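Local coordinates for protein phosphoinositol-specific phospholipase C (Pseudomonas sp., PDB 5FYP) that probably cleaves phosphoinositide lipids by calcium-dependent phospholipase C chemistry, releasing diacylglycerol and an inositol phosphate, at residues Pro16-Ala21 and Ala254-Gly259; Asp100-Ser105 and Gln145-Thr150; Gln122-Glu127 and Ser197-Ala202; Asn219-Lys224 and Ala237-Gly242. All coordinates share one frame; numbering follows the deposited sequence.

Contact 1: Pro16-Ala21 and Ala254-Gly259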
loop_
_atom_site.group_PDB
_atom_site.type_symbol
_atom_site.label_atom_id
_atom_site.label_comp_id
_atom_site.label_asym_id
_atom_site.label_seq_id
_atom_site.Cartn_x
_atom_site.Cartn_y
_atom_site.Cartn_z
ATOM N N PRO A 16 -7.130 -0.019 16.460
ATOM C CA PRO A 16 -6.177 -0.796 15.684
ATOM C C PRO A 16 -6.252 -0.440 14.206
ATOM O O PRO A 16 -7.345 -0.217 13.692
ATOM C CB PRO A 16 -6.643 -2.232 15.924
ATOM C CG PRO A 16 -7.218 -2.177 17.310
ATOM C CD PRO A 16 -7.977 -0.882 17.306
ATOM N N PHE A 17 -5.120 -0.425 13.531
ATOM C CA PHE A 17 -5.112 -0.003 12.129
ATOM C C PHE A 17 -6.069 -0.797 11.258
ATOM O O PHE A 17 -6.693 -0.250 10.348
ATOM C CB PHE A 17 -3.682 -0.090 11.600
ATOM C CG PHE A 17 -3.481 0.517 10.218
ATOM C CD1 PHE A 17 -3.540 1.874 10.025
ATOM C CD2 PHE A 17 -3.237 -0.291 9.120
ATOM C CE1 PHE A 17 -3.344 2.417 8.770
ATOM C CE2 PHE A 17 -3.037 0.250 7.863
ATOM C CZ PHE A 17 -3.089 1.609 7.668
ATOM N N ASN A 18 -6.176 -2.099 11.535
ATOM C CA ASN A 18 -7.085 -2.964 10.793
ATOM C C ASN A 18 -8.565 -2.671 11.044
ATOM O O ASN A 18 -9.408 -3.130 10.282
ATOM C CB ASN A 18 -6.780 -4.432 11.059
ATOM C CG ASN A 18 -6.864 -4.766 12.526
ATOM O OD1 ASN A 18 -6.105 -4.225 13.353
ATOM N ND2 ASN A 18 -7.710 -5.719 12.863
ATOM N N GLY A 19 -8.863 -1.926 12.112
ATOM C CA GLY A 19 -10.238 -1.481 12.383
ATOM C C GLY A 19 -10.584 -0.121 11.856
ATOM O O GLY A 19 -11.657 0.400 12.218
ATOM N N ILE A 20 -9.729 0.453 11.007
ATOM C CA ILE A 20 -9.930 1.792 10.469
ATOM C C ILE A 20 -10.224 1.707 8.962
ATOM O O ILE A 20 -9.516 1.026 8.210
ATOM C CB ILE A 20 -8.697 2.675 10.730
ATOM C CG1 ILE A 20 -8.403 2.790 12.227
ATOM C CG2 ILE A 20 -8.882 4.038 10.096
ATOM C CD1 ILE A 20 -7.122 3.497 12.557
ATOM N N ALA A 21 -11.270 2.412 8.555
ATOM C CA ALA A 21 -11.643 2.592 7.152
ATOM C C ALA A 21 -11.105 3.932 6.653
ATOM O O ALA A 21 -11.185 4.958 7.349
ATOM C CB ALA A 21 -13.140 2.560 6.984
ATOM N N ALA A 254 -12.000 -10.195 8.588
ATOM C CA ALA A 254 -12.054 -11.306 9.564
ATOM C C ALA A 254 -10.659 -11.814 9.937
ATOM O O ALA A 254 -10.420 -12.280 11.059
ATOM C CB ALA A 254 -12.900 -12.436 9.027
ATOM N N TYR A 255 -9.757 -11.787 8.973
ATOM C CA TYR A 255 -8.372 -12.236 9.148
ATOM C C TYR A 255 -7.415 -11.140 9.596
ATOM O O TYR A 255 -6.209 -11.399 9.700
ATOM C CB TYR A 255 -7.840 -12.924 7.863
ATOM C CG TYR A 255 -8.037 -14.420 7.893
ATOM C CD1 TYR A 255 -9.282 -14.999 7.644
ATOM C CD2 TYR A 255 -6.979 -15.256 8.243
ATOM C CE1 TYR A 255 -9.420 -16.384 7.740
ATOM C CE2 TYR A 255 -7.116 -16.610 8.327
ATOM C CZ TYR A 255 -8.351 -17.179 8.105
ATOM O OH TYR A 255 -8.442 -18.547 8.235
ATOM N N SER A 256 -7.928 -9.931 9.882
ATOM C CA SER A 256 -7.046 -8.788 10.224
ATOM C C SER A 256 -6.001 -8.559 9.147
ATOM O O SER A 256 -4.862 -8.187 9.431
ATOM C CB SER A 256 -6.424 -8.913 11.597
ATOM O OG SER A 256 -7.478 -8.932 12.556
ATOM N N HIS A 257 -6.409 -8.759 7.876
ATOM C CA HIS A 257 -5.585 -8.304 6.751
ATOM C C HIS A 257 -6.139 -6.981 6.247
ATOM O O HIS A 257 -7.347 -6.792 6.187
ATOM C CB HIS A 257 -5.641 -9.295 5.583
ATOM C CG HIS A 257 -5.053 -10.647 5.865
ATOM N ND1 HIS A 257 -4.910 -11.557 4.857
ATOM C CD2 HIS A 257 -4.614 -11.254 6.977
ATOM C CE1 HIS A 257 -4.409 -12.678 5.343
ATOM N NE2 HIS A 257 -4.239 -12.531 6.631
ATOM N N ILE A 258 -5.267 -6.069 5.812
ATOM C CA ILE A 258 -5.732 -4.782 5.298
ATOM C C ILE A 258 -6.218 -4.961 3.875
ATOM O O ILE A 258 -5.419 -5.247 2.948
ATOM C CB ILE A 258 -4.653 -3.702 5.378
ATOM C CG1 ILE A 258 -4.063 -3.591 6.776
ATOM C CG2 ILE A 258 -5.197 -2.369 4.897
ATOM C CD1 ILE A 258 -5.056 -3.330 7.878
ATOM N N GLY A 259 -7.525 -4.791 3.669
ATOM C CA GLY A 259 -8.141 -4.936 2.348
ATOM C C GLY A 259 -8.239 -3.630 1.628
ATOM O O GLY A 259 -8.675 -2.634 2.210
#
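With CG anti to the backbone N (chi1 -171°), Phe17 turns its ring to the end of Ile258, whose own bends (chi1 -52°, chi2 -56°) bring CD1 back to meet it. The two side chains cross nearly at right angles where two strands of the TIM-barrel fold, 20-25 and 258-262, begin. Ile258 CD1 lies 3.8 Å from Phe17 CD2, in an oblique approach, and CG1 backs it up at 4.1 Å from CE2. The same methyl presses on the short 3-10 turn: Ile258 CD1 is 3.6 Å from Asn18 CA and 3.8 Å from Asn18 CB, a snug apolar fit. Trp174 also touches Ile258. An alanine in place of Phe17 would probably open a gap beside Ile258 CD1 and CG1 and leave the end of Ile258 freer to turn. At the polar end, Asn18 OD1 bonds to Trp174 N and Ser256 OG to Lys172 O. Ser256, with its positive phi, closes helix 249-254 in a Schellman motif. Its hydroxyl and the Asn18 amide sit alongside each other without pairing: the angle is too poor for a hydrogen bond, although Asn18 ND2 is 3.2 Å from Ser256 OG.

Contact 2: Asp100-Ser105 and Gln145-Thr150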
loop_
_atom_site.group_PDB
_atom_site.type_symbol
_atom_site.label_atom_id
_atom_site.label_comp_id
_atom_site.label_asym_id
_atom_site.label_seq_id
_atom_site.Cartn_x
_atom_site.Cartn_y
_atom_site.Cartn_z
ATOM N N ASP A 100 8.878 12.981 -1.938
ATOM C CA ASP A 100 7.780 13.920 -1.664
ATOM C C ASP A 100 6.996 13.465 -0.419
ATOM O O ASP A 100 6.623 14.274 0.430
ATOM C CB ASP A 100 6.824 14.002 -2.847
ATOM C CG ASP A 100 7.351 14.861 -3.973
ATOM O OD1 ASP A 100 8.326 15.604 -3.768
ATOM O OD2 ASP A 100 6.753 14.760 -5.057
ATOM N N VAL A 101 6.777 12.164 -0.273
ATOM C CA VAL A 101 6.080 11.616 0.904
ATOM C C VAL A 101 6.949 11.781 2.146
ATOM O O VAL A 101 6.474 12.199 3.199
ATOM C CB VAL A 101 5.674 10.153 0.681
ATOM C CG1 VAL A 101 4.994 9.603 1.919
ATOM C CG2 VAL A 101 4.757 10.056 -0.523
ATOM N N LYS A 102 8.215 11.434 2.022
ATOM C CA LYS A 102 9.151 11.537 3.147
ATOM C C LYS A 102 9.209 12.980 3.684
ATOM O O LYS A 102 9.152 13.229 4.880
ATOM C CB LYS A 102 10.510 11.042 2.691
ATOM C CG LYS A 102 11.522 10.854 3.807
ATOM C CD LYS A 102 12.322 12.072 4.112
ATOM C CE LYS A 102 13.405 11.715 5.110
ATOM N NZ LYS A 102 14.102 12.895 5.651
ATOM N N ASN A 103 9.307 13.930 2.759
ATOM C CA ASN A 103 9.355 15.336 3.130
ATOM C C ASN A 103 8.064 15.819 3.792
ATOM O O ASN A 103 8.115 16.535 4.775
ATOM C CB ASN A 103 9.679 16.194 1.913
ATOM C CG ASN A 103 11.105 16.014 1.425
ATOM O OD1 ASN A 103 11.999 15.638 2.181
ATOM N ND2 ASN A 103 11.320 16.271 0.152
ATOM N N TRP A 104 6.912 15.413 3.254
ATOM C CA TRP A 104 5.638 15.766 3.888
ATOM C C TRP A 104 5.615 15.197 5.307
ATOM O O TRP A 104 5.242 15.875 6.270
ATOM C CB TRP A 104 4.445 15.263 3.056
ATOM C CG TRP A 104 3.120 15.679 3.629
ATOM C CD1 TRP A 104 2.361 16.744 3.229
ATOM C CD2 TRP A 104 2.411 15.071 4.711
ATOM N NE1 TRP A 104 1.237 16.842 3.978
ATOM C CE2 TRP A 104 1.246 15.836 4.912
ATOM C CE3 TRP A 104 2.644 13.949 5.533
ATOM C CZ2 TRP A 104 0.327 15.537 5.910
ATOM C CZ3 TRP A 104 1.730 13.665 6.520
ATOM C CH2 TRP A 104 0.575 14.433 6.680
ATOM N N SER A 105 6.049 13.949 5.451
ATOM C CA SER A 105 6.090 13.300 6.776
ATOM C C SER A 105 6.963 14.100 7.765
ATOM O O SER A 105 6.536 14.387 8.888
ATOM C CB SER A 105 6.601 11.881 6.646
ATOM O OG SER A 105 6.869 11.291 7.911
ATOM N N GLN A 145 14.105 5.485 5.774
ATOM C CA GLN A 145 14.872 5.153 6.935
ATOM C C GLN A 145 13.966 4.580 8.019
ATOM O O GLN A 145 13.137 3.693 7.767
ATOM C CB GLN A 145 15.632 6.418 7.356
ATOM C CG GLN A 145 16.601 6.952 6.313
ATOM N N GLY A 146 13.976 5.173 9.191
ATOM C CA GLY A 146 13.225 4.630 10.285
ATOM C C GLY A 146 11.749 4.891 10.266
ATOM O O GLY A 146 11.063 4.467 11.181
ATOM N N LYS A 147 11.227 5.568 9.227
ATOM C CA LYS A 147 9.787 5.819 9.165
ATOM C C LYS A 147 8.976 4.565 8.880
ATOM O O LYS A 147 7.789 4.540 9.138
ATOM C CB LYS A 147 9.448 6.869 8.111
ATOM C CG LYS A 147 9.951 8.256 8.427
ATOM C CD LYS A 147 9.607 9.222 7.287
ATOM C CE LYS A 147 10.193 10.622 7.476
ATOM N NZ LYS A 147 9.592 11.325 8.642
ATOM N N LEU A 148 9.601 3.549 8.300
ATOM C CA LEU A 148 8.827 2.375 7.858
ATOM C C LEU A 148 8.311 1.531 9.010
ATOM O O LEU A 148 8.974 1.369 10.051
ATOM C CB LEU A 148 9.656 1.498 6.933
ATOM C CG LEU A 148 10.107 2.170 5.632
ATOM C CD1 LEU A 148 10.838 1.157 4.790
ATOM C CD2 LEU A 148 8.959 2.755 4.869
ATOM N N PHE A 149 7.118 1.006 8.802
ATOM C CA PHE A 149 6.540 -0.086 9.577
ATOM C C PHE A 149 6.390 -1.249 8.586
ATOM O O PHE A 149 5.761 -1.078 7.559
ATOM C CB PHE A 149 5.189 0.328 10.155
ATOM C CG PHE A 149 4.493 -0.747 10.935
ATOM C CD1 PHE A 149 4.829 -1.005 12.240
ATOM C CD2 PHE A 149 3.466 -1.489 10.369
ATOM C CE1 PHE A 149 4.183 -1.985 12.983
ATOM C CE2 PHE A 149 2.821 -2.470 11.101
ATOM C CZ PHE A 149 3.182 -2.726 12.403
ATOM N N THR A 150 7.011 -2.378 8.903
ATOM C CA THR A 150 7.173 -3.481 7.964
ATOM C C THR A 150 6.475 -4.751 8.452
ATOM O O THR A 150 6.038 -4.834 9.601
ATOM C CB THR A 150 8.647 -3.795 7.786
ATOM O OG1 THR A 150 9.118 -4.386 9.015
ATOM C CG2 THR A 150 9.466 -2.546 7.435
#
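Lys147 lays its outer methylenes over helix 94-107, with CE 3.9 Å from Lys102 CG and 3.8 Å from the Lys102 carbonyl O. The two lysine chains cross at about a right angle. Lys147 stays extended as far as CE and then bends at its last torsion (chi4 -66°), which turns NZ toward Ser105 OG. There it donates a hydrogen bond of 2.8 Å from Lys147 NZ to Ser105 OG, while CD comes within 3.5 Å of the same oxygen. Ser105 OG has a second partner in His111 NE2. The ammonium groups Lys102 NZ and Lys147 NZ stand 5.6 Å apart, and Asp106 serves both, OD2 in a salt bridge with Lys102 NZ and OD1 with Lys147 NZ, which probably offsets the like-charge strain. Were Lys147 a leucine, Asp106 would be likely to lose the mate of its OD1, and Ser105 OG this donor. Backbone hydrogen bonds between Val184 and both Lys147 and Phe149 tie the loop to strand 184-189. The contact thus joins an outer helix to a connecting loop at a barrel strand, as in the helical layer that surrounds a TIM barrel.

Contact 3: Gln122-Glu127 and Ser197-Ala202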
loop_
_atom_site.group_PDB
_atom_site.type_symbol
_atom_site.label_atom_id
_atom_site.label_comp_id
_atom_site.label_asym_id
_atom_site.label_seq_id
_atom_site.Cartn_x
_atom_site.Cartn_y
_atom_site.Cartn_z
ATOM N N GLN A 122 6.164 -4.024 -14.253
ATOM C CA GLN A 122 7.025 -4.960 -14.993
ATOM C C GLN A 122 7.570 -5.983 -13.992
ATOM O O GLN A 122 7.289 -5.933 -12.800
ATOM C CB GLN A 122 8.123 -4.206 -15.736
ATOM C CG GLN A 122 7.536 -3.329 -16.829
ATOM C CD GLN A 122 8.532 -2.498 -17.568
ATOM O OE1 GLN A 122 9.246 -1.697 -16.983
ATOM N NE2 GLN A 122 8.511 -2.618 -18.886
ATOM N N GLY A 123 8.337 -6.947 -14.496
ATOM C CA GLY A 123 8.933 -7.957 -13.636
ATOM C C GLY A 123 10.149 -7.486 -12.879
ATOM O O GLY A 123 10.600 -6.350 -13.064
ATOM N N TRP A 124 10.671 -8.349 -12.007
ATOM C CA TRP A 124 11.906 -8.056 -11.296
ATOM C C TRP A 124 13.088 -8.250 -12.253
ATOM O O TRP A 124 13.058 -9.136 -13.111
ATOM C CB TRP A 124 12.072 -8.999 -10.102
ATOM C CG TRP A 124 11.030 -8.770 -9.081
ATOM C CD1 TRP A 124 9.983 -9.580 -8.764
ATOM C CD2 TRP A 124 10.932 -7.650 -8.208
ATOM N NE1 TRP A 124 9.213 -9.008 -7.790
ATOM C CE2 TRP A 124 9.775 -7.809 -7.443
ATOM C CE3 TRP A 124 11.700 -6.500 -8.046
ATOM C CZ2 TRP A 124 9.382 -6.849 -6.502
ATOM C CZ3 TRP A 124 11.315 -5.572 -7.118
ATOM C CH2 TRP A 124 10.167 -5.737 -6.354
ATOM N N SER A 125 14.149 -7.469 -12.068
ATOM C CA SER A 125 15.399 -7.777 -12.795
ATOM C C SER A 125 16.236 -8.785 -12.047
ATOM O O SER A 125 15.982 -9.100 -10.894
ATOM C CB SER A 125 16.244 -6.521 -13.005
ATOM O OG SER A 125 17.092 -6.201 -11.904
ATOM N N LYS A 126 17.257 -9.281 -12.747
ATOM C CA LYS A 126 18.351 -10.017 -12.102
ATOM C C LYS A 126 19.351 -9.041 -11.473
ATOM O O LYS A 126 19.297 -7.823 -11.682
ATOM C CB LYS A 126 19.014 -10.989 -13.081
ATOM C CG LYS A 126 18.075 -12.030 -13.673
ATOM C CD LYS A 126 17.463 -12.967 -12.669
ATOM C CE LYS A 126 16.593 -14.014 -13.352
ATOM N NZ LYS A 126 15.842 -14.812 -12.342
ATOM N N GLU A 127 20.316 -9.594 -10.755
ATOM C CA GLU A 127 21.253 -8.777 -9.973
ATOM C C GLU A 127 21.991 -7.770 -10.834
ATOM O O GLU A 127 22.145 -6.617 -10.427
ATOM C CB GLU A 127 22.245 -9.646 -9.182
ATOM C CG GLU A 127 21.715 -10.278 -7.883
ATOM C CD GLU A 127 20.571 -11.291 -8.041
ATOM O OE1 GLU A 127 20.341 -11.839 -9.174
ATOM O OE2 GLU A 127 19.889 -11.543 -7.004
ATOM N N SER A 197 5.153 -13.229 -4.953
ATOM C CA SER A 197 5.771 -14.431 -4.411
ATOM C C SER A 197 7.297 -14.384 -4.560
ATOM O O SER A 197 8.023 -14.758 -3.645
ATOM C CB SER A 197 5.182 -15.649 -5.091
ATOM O OG SER A 197 5.564 -16.835 -4.400
ATOM N N GLN A 198 7.738 -13.864 -5.692
ATOM C CA GLN A 198 9.174 -13.720 -5.939
ATOM C C GLN A 198 9.796 -12.735 -4.930
ATOM O O GLN A 198 10.884 -12.972 -4.412
ATOM C CB GLN A 198 9.404 -13.240 -7.358
ATOM C CG GLN A 198 9.100 -14.310 -8.402
ATOM C CD GLN A 198 8.791 -13.745 -9.778
ATOM O OE1 GLN A 198 9.041 -12.588 -10.074
ATOM N NE2 GLN A 198 8.275 -14.572 -10.634
ATOM N N TYR A 199 9.105 -11.617 -4.695
ATOM C CA TYR A 199 9.582 -10.637 -3.721
ATOM C C TYR A 199 9.695 -11.262 -2.326
ATOM O O TYR A 199 10.727 -11.148 -1.660
ATOM C CB TYR A 199 8.659 -9.420 -3.743
ATOM C CG TYR A 199 8.977 -8.445 -2.636
ATOM C CD1 TYR A 199 9.976 -7.477 -2.792
ATOM C CD2 TYR A 199 8.324 -8.510 -1.425
ATOM C CE1 TYR A 199 10.321 -6.629 -1.760
ATOM C CE2 TYR A 199 8.640 -7.655 -0.375
ATOM C CZ TYR A 199 9.664 -6.721 -0.548
ATOM O OH TYR A 199 9.978 -5.920 0.503
ATOM N N ALA A 200 8.648 -11.951 -1.879
ATOM C CA ALA A 200 8.646 -12.528 -0.549
ATOM C C ALA A 200 9.678 -13.641 -0.404
ATOM O O ALA A 200 10.307 -13.777 0.648
ATOM C CB ALA A 200 7.255 -13.028 -0.175
ATOM N N GLU A 201 9.853 -14.454 -1.447
ATOM C CA GLU A 201 10.887 -15.503 -1.394
ATOM C C GLU A 201 12.281 -14.907 -1.295
ATOM O O GLU A 201 13.137 -15.456 -0.614
ATOM C CB GLU A 201 10.738 -16.437 -2.593
ATOM C CG GLU A 201 9.519 -17.316 -2.405
ATOM C CD GLU A 201 9.548 -18.633 -3.063
ATOM O OE1 GLU A 201 10.371 -18.788 -4.020
ATOM O OE2 GLU A 201 8.708 -19.452 -2.581
ATOM N N ALA A 202 12.495 -13.783 -1.948
ATOM C CA ALA A 202 13.808 -13.125 -1.913
ATOM C C ALA A 202 14.089 -12.453 -0.557
ATOM O O ALA A 202 15.208 -12.536 -0.066
ATOM C CB ALA A 202 13.912 -12.100 -3.022
HETATM O O HOH W 1 9.750 -11.027 -12.151
#
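Trp124 meets Gln198 and Tyr199 of helix 193-203 just after Gln122 and Gly123, whose carbonyl O atoms both bond to Lys120 NZ. At the backbone, Trp124 N gives its hydrogen to a water 2.8 Å away, and the same water donates a hydrogen bond to Gln198 OE1 at 2.7 Å, bridging loop and helix. The Gln198 oxygen also sits at the indole edge, in the ring plane, 3.4 Å from Trp124 CD1. The side chains slide past each other in opposite directions, with the amide turned 66° from the ring. Trp124 CG is anti to its carbonyl carbon (chi1 -66°), which swings the indole over to the helix. NE1 reaches beyond the two segments to Lys195 O, one turn earlier in that helix, fixing the rotation of the ring. This loop follows strand 114-120 of the TIM barrel, the strand that supplies the calcium ligand Asp119. The far rim of the indole packs on Tyr199: Trp124 CZ2 is 3.8 Å from Tyr199 CD1 and also 3.8 Å from CB. The six-membered rings are tilted by only 26° but slid apart, with centroids 5.9 Å from each other, so they barely overlap. Pro133 of helix 133-144 touches both aromatics. Further on, Ser125 OG donates to Lys126 O over 2.7 Å and also bonds to Arg131 N, holding the chain as it leaves the contact.

Contact 4: Asn219-Lys224 and Ala237-Gly242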
loop_
_atom_site.group_PDB
_atom_site.type_symbol
_atom_site.label_atom_id
_atom_site.label_comp_id
_atom_site.label_asym_id
_atom_site.label_seq_id
_atom_site.Cartn_x
_atom_site.Cartn_y
_atom_site.Cartn_z
ATOM N N ASN A 219 -8.631 -18.950 -0.544
ATOM C CA ASN A 219 -7.209 -19.328 -0.517
ATOM C C ASN A 219 -6.288 -18.124 -0.609
ATOM O O ASN A 219 -5.176 -18.166 -0.095
ATOM C CB ASN A 219 -6.859 -20.322 -1.600
ATOM C CG ASN A 219 -7.047 -19.744 -2.974
ATOM O OD1 ASN A 219 -8.156 -19.324 -3.295
ATOM N ND2 ASN A 219 -5.992 -19.718 -3.777
ATOM N N ASP A 220 -6.738 -17.052 -1.287
ATOM C CA ASP A 220 -5.917 -15.865 -1.452
ATOM C C ASP A 220 -5.787 -15.081 -0.153
ATOM O O ASP A 220 -4.889 -14.262 -0.024
ATOM C CB ASP A 220 -6.480 -14.988 -2.566
ATOM C CG ASP A 220 -6.533 -15.681 -3.911
ATOM O OD1 ASP A 220 -5.614 -16.489 -4.213
ATOM O OD2 ASP A 220 -7.475 -15.386 -4.710
ATOM N N ILE A 221 -6.701 -15.336 0.782
ATOM C CA ILE A 221 -6.654 -14.768 2.133
ATOM C C ILE A 221 -5.868 -15.690 3.069
ATOM O O ILE A 221 -4.942 -15.227 3.738
ATOM C CB ILE A 221 -8.061 -14.543 2.697
ATOM C CG1 ILE A 221 -8.951 -13.716 1.764
ATOM C CG2 ILE A 221 -7.993 -13.971 4.105
ATOM C CD1 ILE A 221 -9.153 -12.275 1.938
ATOM N N SER A 222 -6.219 -16.981 3.116
ATOM C CA SER A 222 -5.819 -17.866 4.209
ATOM C C SER A 222 -5.187 -19.183 3.829
ATOM O O SER A 222 -4.975 -20.018 4.686
ATOM C CB SER A 222 -7.062 -18.125 5.073
ATOM O OG SER A 222 -8.123 -18.628 4.316
ATOM N N GLY A 223 -4.943 -19.411 2.538
ATOM C CA GLY A 223 -4.360 -20.657 2.074
ATOM C C GLY A 223 -3.181 -20.426 1.161
ATOM O O GLY A 223 -2.477 -19.416 1.290
ATOM N N LYS A 224 -2.949 -21.368 0.269
ATOM C CA LYS A 224 -1.950 -21.180 -0.779
ATOM C C LYS A 224 -2.561 -20.195 -1.783
ATOM O O LYS A 224 -3.539 -20.505 -2.467
ATOM C CB LYS A 224 -1.564 -22.480 -1.473
ATOM C CG LYS A 224 -0.543 -22.238 -2.587
ATOM C CD LYS A 224 -0.436 -23.373 -3.575
ATOM C CE LYS A 224 0.301 -22.965 -4.848
ATOM N NZ LYS A 224 -0.318 -21.775 -5.553
ATOM N N ALA A 237 -0.483 -10.197 4.717
ATOM C CA ALA A 237 -1.178 -9.437 5.743
ATOM C C ALA A 237 -2.106 -8.381 5.148
ATOM O O ALA A 237 -2.687 -7.561 5.865
ATOM C CB ALA A 237 -0.180 -8.762 6.672
ATOM N N MET A 238 -2.258 -8.414 3.813
ATOM C CA MET A 238 -3.015 -7.439 3.049
ATOM C C MET A 238 -3.571 -8.138 1.819
ATOM O O MET A 238 -2.972 -9.106 1.342
ATOM C CB MET A 238 -2.142 -6.270 2.601
ATOM C CG MET A 238 -1.585 -5.464 3.760
ATOM S SD MET A 238 -1.131 -3.822 3.156
ATOM C CE MET A 238 -0.573 -3.015 4.656
ATOM N N ASN A 239 -4.707 -7.652 1.327
ATOM C CA ASN A 239 -5.344 -8.246 0.150
ATOM C C ASN A 239 -5.880 -7.144 -0.751
ATOM O O ASN A 239 -6.408 -6.147 -0.287
ATOM C CB ASN A 239 -6.463 -9.202 0.555
ATOM C CG ASN A 239 -5.910 -10.459 1.205
ATOM O OD1 ASN A 239 -5.763 -10.539 2.444
ATOM N ND2 ASN A 239 -5.572 -11.433 0.383
ATOM N N ASN A 240 -5.753 -7.369 -2.070
ATOM C CA ASN A 240 -6.110 -6.380 -3.086
ATOM C C ASN A 240 -7.246 -6.957 -3.941
ATOM O O ASN A 240 -7.132 -8.033 -4.518
ATOM C CB ASN A 240 -4.922 -5.927 -3.963
ATOM C CG ASN A 240 -5.049 -4.468 -4.504
ATOM O OD1 ASN A 240 -5.254 -3.433 -3.809
ATOM N ND2 ASN A 240 -4.826 -4.389 -5.789
ATOM N N MET A 241 -8.323 -6.183 -4.028
ATOM C CA MET A 241 -9.544 -6.603 -4.709
ATOM C C MET A 241 -10.017 -5.559 -5.688
ATOM O O MET A 241 -10.138 -4.389 -5.355
ATOM C CB MET A 241 -10.656 -6.863 -3.704
ATOM C CG MET A 241 -10.400 -8.201 -3.027
ATOM S SD MET A 241 -9.503 -8.245 -1.497
ATOM C CE MET A 241 -10.269 -6.853 -0.524
ATOM N N GLY A 242 -10.338 -5.996 -6.893
ATOM C CA GLY A 242 -11.092 -5.161 -7.808
ATOM C C GLY A 242 -12.562 -5.161 -7.431
ATOM O O GLY A 242 -13.031 -5.873 -6.539
#
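This is a buried side-chain-to-backbone contact joining the short helix 219-222 to strand 238-242: Asn239 reaches across to the main chain of Asp220 while Ile221 packs against its amide. The bond from Asn239 ND2 to Asp220 O is 2.9 Å long but bent, 135° at the hydrogen. The acceptor lies in the Asn239 amide plane, whereas the donor stands well above the carbonyl plane, 51° out of it, and so misses the lone pairs. ND2 has a second partner in Thr215 OG1, and Asn239 OD1 takes His257 ND1, so both ends of the buried amide are satisfied and its flip is probably fixed. Ile221 crosses Asn239 at about a right angle and touches it with its terminal methyl, CD1 lying 3.8 Å from Asn239 CG and equally far from OD1; an off-staggered outer torsion (chi2 -98°) sets that methyl against the amide. Within the helical segment, Asn219 ND2 donates to Lys224 O over 2.9 Å and Gly223 N to Asn219 O, tying off the turn that ends the helix. Strand 238-242 runs beside strand 258-262, and Asn240 shares backbone bonds with Pro213 and Thr215 on its other side, consistent with the strand wall of a TIM barrel.

In the fold
Contacts 1 and 4 are close neighbours, centres about 13 Å apart: strands 258-262 and 238-242 adjoin in one sheet, where Ile258 N probably bonds to Ala237 O at 3.0 Å, and Tyr255 and His257 pack on helix 219-222. Contact 4 lies opposite contact 2 across the chain's centre, their centres about 26 Å apart. Contacts 2 and 3, centres about 23 Å apart, have segments that alternate along the chain within the phospholipase catalytic region; both are nested inside the long loop closed by contact 1. None of the contacts supplies a calcium ligand directly, but strand 20-25 of contact 1 leads to Asn27, and residues 122-127 of contact 3 follow Asp119; Asn27 and Asp119 bind the ion together with Glu48 and Asp50.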